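Local coordinates for UPF0403 protein yphP (Bacillus subtilis, PDB 3FHK) that acts as a dithiol bacilliredoxin, removing bacillithiol from mixed disulfides on oxidised proteins, and has protein disulfide isomerase activity, at residues 56-61 and 125-130; 61-66 and 106-111. The protein carries 2 engineered substitutions. All coordinates share one frame; numbering follows the deposited sequence.

Contact 1 (56-61 and 125-130); sequences CGCAAG and HEIEGH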
ATOM      1  N   CYS A  56     -10.048  16.338   6.366  0.50 35.79           N
ATOM      2  CA  CYS A  56     -10.693  16.668   5.103  0.50 38.68           C
ATOM      3  C   CYS A  56     -10.322  18.063   4.591  0.50 37.12           C
ATOM      4  O   CYS A  56      -9.843  18.915   5.333  0.50 36.51           O
ATOM      5  CB  CYS A  56     -12.204  16.547   5.252  0.50 36.69           C
ATOM      6  SG  CYS A  56     -12.804  17.618   6.540  0.50 25.87           S
ATOM      7  N   GLY A  57     -10.561  18.282   3.307  1.00 42.90           N
ATOM      8  CA  GLY A  57     -10.196  19.514   2.645  1.00 42.05           C
ATOM      9  C   GLY A  57     -10.749  20.753   3.314  1.00 43.50           C
ATOM     10  O   GLY A  57     -10.079  21.777   3.384  1.00 51.81           O
ATOM     11  N   CYS A  58     -11.970  20.681   3.817  1.00 45.52           N
ATOM     12  CA  CYS A  58     -12.595  21.901   4.309  1.00 49.77           C
ATOM     13  C   CYS A  58     -12.127  22.290   5.721  1.00 38.58           C
ATOM     14  O   CYS A  58     -12.297  23.434   6.139  1.00 39.40           O
ATOM     15  CB  CYS A  58     -14.113  21.824   4.209  1.00 46.82           C
ATOM     16  SG  CYS A  58     -14.863  21.154   5.654  1.00 52.70           S
ATOM     17  N   ALA A  59     -11.524  21.343   6.435  1.00 28.85           N
ATOM     18  CA  ALA A  59     -10.766  21.661   7.641  1.00 32.14           C
ATOM     19  C   ALA A  59      -9.514  22.460   7.270  1.00 43.86           C
ATOM     20  O   ALA A  59      -9.174  23.449   7.935  1.00 51.56           O
ATOM     21  CB  ALA A  59     -10.378  20.392   8.377  1.00 25.12           C
ATOM     22  N   ALA A  60      -8.837  22.013   6.210  1.00 40.77           N
ATOM     23  CA  ALA A  60      -7.617  22.652   5.693  1.00 39.62           C
ATOM     24  C   ALA A  60      -7.886  24.010   5.061  1.00 37.53           C
ATOM     25  O   ALA A  60      -7.154  24.970   5.296  1.00 42.41           O
ATOM     26  CB  ALA A  60      -6.928  21.737   4.661  1.00 32.69           C
ATOM     27  N   GLY A  61      -8.930  24.080   4.247  1.00 37.87           N
ATOM     28  CA  GLY A  61      -9.214  25.279   3.478  1.00 40.38           C
ATOM     29  C   GLY A  61     -10.049  26.326   4.188  1.00 46.63           C
ATOM     30  O   GLY A  61     -10.034  27.502   3.811  1.00 47.70           O
ATOM     31  N   HIS A 125     -21.716  22.018   8.720  1.00 36.60           N
ATOM     32  CA  HIS A 125     -22.520  22.599   7.640  1.00 30.78           C
ATOM     33  C   HIS A 125     -22.486  24.121   7.640  1.00 35.26           C
ATOM     34  O   HIS A 125     -22.917  24.758   6.684  1.00 40.64           O
ATOM     35  CB  HIS A 125     -23.961  22.068   7.649  1.00 38.12           C
ATOM     36  CG  HIS A 125     -24.809  22.610   8.760  1.00 36.82           C
ATOM     37  ND1 HIS A 125     -25.136  21.871   9.876  1.00 35.90           N
ATOM     38  CD2 HIS A 125     -25.416  23.812   8.913  1.00 35.59           C
ATOM     39  CE1 HIS A 125     -25.898  22.597  10.676  1.00 39.56           C
ATOM     40  NE2 HIS A 125     -26.082  23.778  10.115  1.00 44.57           N
ATOM     41  N   GLU A 126     -21.943  24.694   8.709  1.00 36.82           N
ATOM     42  CA  GLU A 126     -21.808  26.138   8.834  1.00 42.63           C
ATOM     43  C   GLU A 126     -20.435  26.522   8.312  1.00 41.88           C
ATOM     44  O   GLU A 126     -20.093  27.705   8.193  1.00 46.45           O
ATOM     45  CB  GLU A 126     -21.940  26.551  10.297  1.00 50.72           C
ATOM     46  CG  GLU A 126     -22.844  27.739  10.536  1.00 63.74           C
ATOM     47  CD  GLU A 126     -24.308  27.365  10.516  1.00 73.44           C
ATOM     48  OE1 GLU A 126     -24.899  27.220  11.606  1.00 81.44           O
ATOM     49  OE2 GLU A 126     -24.867  27.205   9.412  1.00 79.58           O
ATOM     50  N   ILE A 127     -19.653  25.499   7.990  1.00 33.55           N
ATOM     51  CA  ILE A 127     -18.290  25.682   7.521  1.00 33.11           C
ATOM     52  C   ILE A 127     -18.146  25.276   6.058  1.00 40.04           C
ATOM     53  O   ILE A 127     -17.761  26.083   5.213  1.00 43.01           O
ATOM     54  CB  ILE A 127     -17.296  24.866   8.369  1.00 30.05           C
ATOM     55  CG1 ILE A 127     -17.355  25.323   9.830  1.00 31.20           C
ATOM     56  CG2 ILE A 127     -15.873  24.979   7.789  1.00 28.39           C
ATOM     57  CD1 ILE A 127     -16.388  24.585  10.768  1.00 34.22           C
ATOM     58  N   GLU A 128     -18.454  24.018   5.766  1.00 33.09           N
ATOM     59  CA  GLU A 128     -18.399  23.521   4.404  1.00 33.84           C
ATOM     60  C   GLU A 128     -19.320  24.325   3.507  1.00 40.80           C
ATOM     61  O   GLU A 128     -20.421  24.697   3.912  1.00 41.72           O
ATOM     62  CB  GLU A 128     -18.808  22.055   4.360  1.00 44.37           C
ATOM     63  CG  GLU A 128     -18.975  21.505   2.955  1.00 47.51           C
ATOM     64  CD  GLU A 128     -19.010  19.995   2.952  1.00 69.28           C
ATOM     65  OE1 GLU A 128     -19.784  19.415   3.745  1.00 67.10           O
ATOM     66  OE2 GLU A 128     -18.256  19.390   2.162  1.00 84.71           O
ATOM     67  N   GLY A 129     -18.861  24.589   2.285  1.00 38.51           N
ATOM     68  CA  GLY A 129     -19.655  25.315   1.315  1.00 37.92           C
ATOM     69  C   GLY A 129     -19.679  26.820   1.511  1.00 44.89           C
ATOM     70  O   GLY A 129     -20.208  27.537   0.670  1.00 54.35           O
ATOM     71  N   HIS A 130     -19.111  27.304   2.615  1.00 38.30           N
ATOM     72  CA  HIS A 130     -19.002  28.746   2.858  1.00 41.44           C
ATOM     73  C   HIS A 130     -17.572  29.214   2.590  1.00 38.95           C
ATOM     74  O   HIS A 130     -16.672  28.395   2.401  1.00 39.07           O
ATOM     75  CB  HIS A 130     -19.386  29.091   4.304  1.00 29.04           C
ATOM     76  CG  HIS A 130     -20.710  28.545   4.719  1.00 37.89           C
ATOM     77  ND1 HIS A 130     -21.837  29.329   4.832  1.00 46.37           N
ATOM     78  CD2 HIS A 130     -21.096  27.283   5.028  1.00 31.04           C
ATOM     79  CE1 HIS A 130     -22.858  28.576   5.200  1.00 45.16           C
ATOM     80  NE2 HIS A 130     -22.435  27.332   5.322  1.00 41.05           N
TER

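Contact 2 (61-66 and 106-111); sequences GLARPA and SSPSMA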
ATOM      1  N   GLY A  61      -8.930  24.080   4.247  1.00 37.87           N
ATOM      2  CA  GLY A  61      -9.214  25.279   3.478  1.00 40.38           C
ATOM      3  C   GLY A  61     -10.049  26.326   4.188  1.00 46.63           C
ATOM      4  O   GLY A  61     -10.034  27.502   3.811  1.00 47.70           O
ATOM      5  N   LEU A  62     -10.779  25.924   5.219  1.00 44.53           N
ATOM      6  CA  LEU A  62     -11.697  26.864   5.855  1.00 43.63           C
ATOM      7  C   LEU A  62     -11.563  26.917   7.374  1.00 39.09           C
ATOM      8  O   LEU A  62     -11.301  27.979   7.942  1.00 40.04           O
ATOM      9  CB  LEU A  62     -13.141  26.550   5.463  1.00 35.68           C
ATOM     10  CG  LEU A  62     -13.414  26.480   3.958  1.00 40.69           C
ATOM     11  CD1 LEU A  62     -14.797  25.911   3.679  1.00 35.40           C
ATOM     12  CD2 LEU A  62     -13.261  27.851   3.320  1.00 40.31           C
ATOM     13  N   ALA A  63     -11.737  25.771   8.021  1.00 27.14           N
ATOM     14  CA  ALA A  63     -11.851  25.740   9.476  1.00 29.15           C
ATOM     15  C   ALA A  63     -10.578  26.183  10.191  1.00 29.93           C
ATOM     16  O   ALA A  63     -10.618  27.116  10.992  1.00 36.43           O
ATOM     17  CB  ALA A  63     -12.285  24.365   9.948  1.00 27.01           C
ATOM     18  N   ARG A  64      -9.459  25.507   9.924  1.00 28.18           N
ATOM     19  CA  ARG A  64      -8.199  25.853  10.588  1.00 33.18           C
ATOM     20  C   ARG A  64      -7.777  27.304  10.318  1.00 31.19           C
ATOM     21  O   ARG A  64      -7.481  28.052  11.251  1.00 36.00           O
ATOM     22  CB  ARG A  64      -7.078  24.865  10.228  1.00 36.62           C
ATOM     23  CG  ARG A  64      -7.297  23.473  10.822  1.00 39.90           C
ATOM     24  CD  ARG A  64      -6.010  22.647  10.865  1.00 40.27           C
ATOM     25  NE  ARG A  64      -5.519  22.370   9.518  1.00 41.31           N
ATOM     26  CZ  ARG A  64      -5.852  21.301   8.801  1.00 40.31           C
ATOM     27  NH1 ARG A  64      -6.668  20.394   9.311  1.00 38.91           N
ATOM     28  NH2 ARG A  64      -5.365  21.137   7.576  1.00 40.88           N
ATOM     29  N   PRO A  65      -7.778  27.714   9.040  1.00 27.27           N
ATOM     30  CA  PRO A  65      -7.347  29.086   8.741  1.00 38.17           C
ATOM     31  C   PRO A  65      -8.267  30.112   9.411  1.00 39.79           C
ATOM     32  O   PRO A  65      -7.789  31.122   9.940  1.00 36.32           O
ATOM     33  CB  PRO A  65      -7.464  29.177   7.214  1.00 34.78           C
ATOM     34  CG  PRO A  65      -7.500  27.751   6.723  1.00 27.57           C
ATOM     35  CD  PRO A  65      -8.054  26.918   7.830  1.00 21.00           C
ATOM     36  N   ALA A  66      -9.572  29.852   9.391  1.00 34.31           N
ATOM     37  CA  ALA A  66     -10.542  30.795   9.960  1.00 36.21           C
ATOM     38  C   ALA A  66     -10.371  30.924  11.463  1.00 34.29           C
ATOM     39  O   ALA A  66     -10.416  32.021  12.006  1.00 41.03           O
ATOM     40  CB  ALA A  66     -11.960  30.377   9.629  1.00 36.89           C
ATOM     41  N   SER A 106     -19.910  16.392  14.355  1.00 37.78           N
ATOM     42  CA  SER A 106     -19.488  16.689  12.994  1.00 36.32           C
ATOM     43  C   SER A 106     -18.051  17.189  13.009  1.00 37.33           C
ATOM     44  O   SER A 106     -17.522  17.561  14.057  1.00 39.12           O
ATOM     45  CB  SER A 106     -20.413  17.709  12.317  1.00 36.21           C
ATOM     46  OG  SER A 106     -20.221  19.020  12.824  1.00 33.24           O
ATOM     47  N   SER A 107     -17.438  17.229  11.833  1.00 35.17           N
ATOM     48  CA  SER A 107     -16.001  17.424  11.719  1.00 41.68           C
ATOM     49  C   SER A 107     -15.682  18.006  10.339  1.00 37.41           C
ATOM     50  O   SER A 107     -16.108  17.452   9.323  1.00 34.54           O
ATOM     51  CB  SER A 107     -15.325  16.060  11.875  1.00 43.51           C
ATOM     52  OG  SER A 107     -13.927  16.179  11.939  1.00 59.38           O
ATOM     53  N   PRO A 108     -14.960  19.138  10.285  1.00 33.80           N
ATOM     54  CA  PRO A 108     -14.500  19.938  11.419  1.00 33.58           C
ATOM     55  C   PRO A 108     -15.682  20.659  12.031  1.00 33.03           C
ATOM     56  O   PRO A 108     -16.716  20.789  11.392  1.00 32.56           O
ATOM     57  CB  PRO A 108     -13.586  20.971  10.748  1.00 26.70           C
ATOM     58  CG  PRO A 108     -14.195  21.128   9.376  1.00 24.61           C
ATOM     59  CD  PRO A 108     -14.499  19.717   9.005  1.00 25.20           C
ATOM     60  N   SER A 109     -15.535  21.116  13.263  1.00 30.45           N
ATOM     61  CA  SER A 109     -16.559  21.956  13.861  1.00 30.32           C
ATOM     62  C   SER A 109     -15.894  22.786  14.949  1.00 30.99           C
ATOM     63  O   SER A 109     -14.736  22.550  15.288  1.00 29.32           O
ATOM     64  CB  SER A 109     -17.734  21.109  14.384  1.00 27.92           C
ATOM     65  OG  SER A 109     -17.311  20.160  15.354  1.00 28.62           O
ATOM     66  N   MET A 110     -16.606  23.767  15.483  1.00 32.58           N
ATOM     67  CA  MET A 110     -16.015  24.643  16.490  1.00 31.75           C
ATOM     68  C   MET A 110     -17.027  24.974  17.591  1.00 36.14           C
ATOM     69  O   MET A 110     -18.212  25.145  17.324  1.00 31.11           O
ATOM     70  CB  MET A 110     -15.497  25.920  15.834  1.00 21.83           C
ATOM     71  CG  MET A 110     -14.368  25.698  14.818  1.00 30.65           C
ATOM     72  SD  MET A 110     -13.779  27.227  14.043  1.00 30.53           S
ATOM     73  CE  MET A 110     -14.737  27.204  12.537  1.00 45.49           C
ATOM     74  N   ALA A 111     -16.558  25.043  18.832  1.00 29.37           N
ATOM     75  CA  ALA A 111     -17.389  25.537  19.911  1.00 24.62           C
ATOM     76  C   ALA A 111     -16.706  26.646  20.694  1.00 33.31           C
ATOM     77  O   ALA A 111     -15.519  26.554  21.021  1.00 34.60           O
ATOM     78  CB  ALA A 111     -17.816  24.399  20.854  1.00 30.30           C
TER

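Contact 1 (56-61 and 125-130)
C58, the second nucleophile of the CXC motif, meets the loop 125-130 through I127 and E128, a small example of how an active-site helix start is flanked from the side by a distant loop. The more buried half lies at I127. One methyl, CG2, does the touching: a chi1 of -61° leaves this branch anti to the backbone N and turned to the first turn of the helix, where it comes within 4.2 Å of C58 O, while C58 SG stands 4.5 Å from the same I127 CG2. The approach to the carbonyl is only van der Waals, and C58 O has a probable hydrogen-bond partner in A63 N, five residues on, across the wider pi-type turn of the helix.

On the solvent side the contact thins to a single touch, C58 SG against E128 CB at 4.2 Å. Beyond CB the glutamate runs out extended, CG anti to the backbone N (chi1 172°), and its carboxylate forms a salt bridge through OE1 with R124 NE. Since C56 and C58 also touch R124, this charged pair borders the redox site.

The loop keeps its shape by its own bonds. A type II turn from I127 to H130 is closed by H130 N to I127 O at 3.2 Å, with G129 at positive phi, and H130 NE2 reaches back to H125 O at 3.0 Å. H130 ND1 has a further partner in E134.

C56 occupies the N-cap of helix 57-73, and the loop links strand 117-122 to helix 132-146. I127 packs on I135 of helix 132-146 and on L62 of helix 57-73, so the loop lies between the two helices.

Contact 2 (61-66 and 106-111)
P108, the cis-proline that faces the redox motif as in other thioredoxin-superfamily proteins, packs against A63 of helix 57-73. A63 CB lies 3.7 Å from P108 CB and 3.8 Å from P108 CG, so the methyl meets the pyrrolidine ring at its rim, across the CB-CG bond. Further along, where strand 109-114 has begun, M110 reaches over the same turn of the helix. Its side chain leaves the strand extended (chi2 180°) and brings SD to 4.4 Å from A63 O, a loose van der Waals approach; the methionine also packs on A67 and I127.

Polar holds lie within the loop and beyond it. S109 OG donates to S106 O at 2.9 Å from above the carbonyl plane, a bond that spans P108 within the loop, while S109 pairs through its backbone with V52 of strand 47-53. R124 bonds S107 O through NH1 and S106 OG through its backbone N.

The proline side chain comes within about 4 Å of those of both nucleophiles, C56 and C58. No hydrogen bond joins the two segments; the contact rests on van der Waals packing, consistent with a fit of shape between helix and loop, and the proline's place beside the cysteines probably depends on this close methyl-to-ring fit together with the polar bonds of its loop.

Both contacts use helix 57-73 and share G61, and contact 2 is nested along the chain within the loop closed by contact 1. The helix thus meets an outer loop at its first turn and the cis-proline loop and strand start just beyond. Contact 2 is buried throughout; contact 1 is partly buried and ends in a charged, exposed glutamate. Neither has a hydrogen bond between its segments: the first sets a thiol sulfur and a carbonyl oxygen against aliphatic carbons, the second a methyl-to-ring fit and a distant thioether. They also touch directly, I127 O lying 3.3 Å from L62 CD1. Contact 1 includes the CXC motif itself, and contact 2 places the cis-proline next to it.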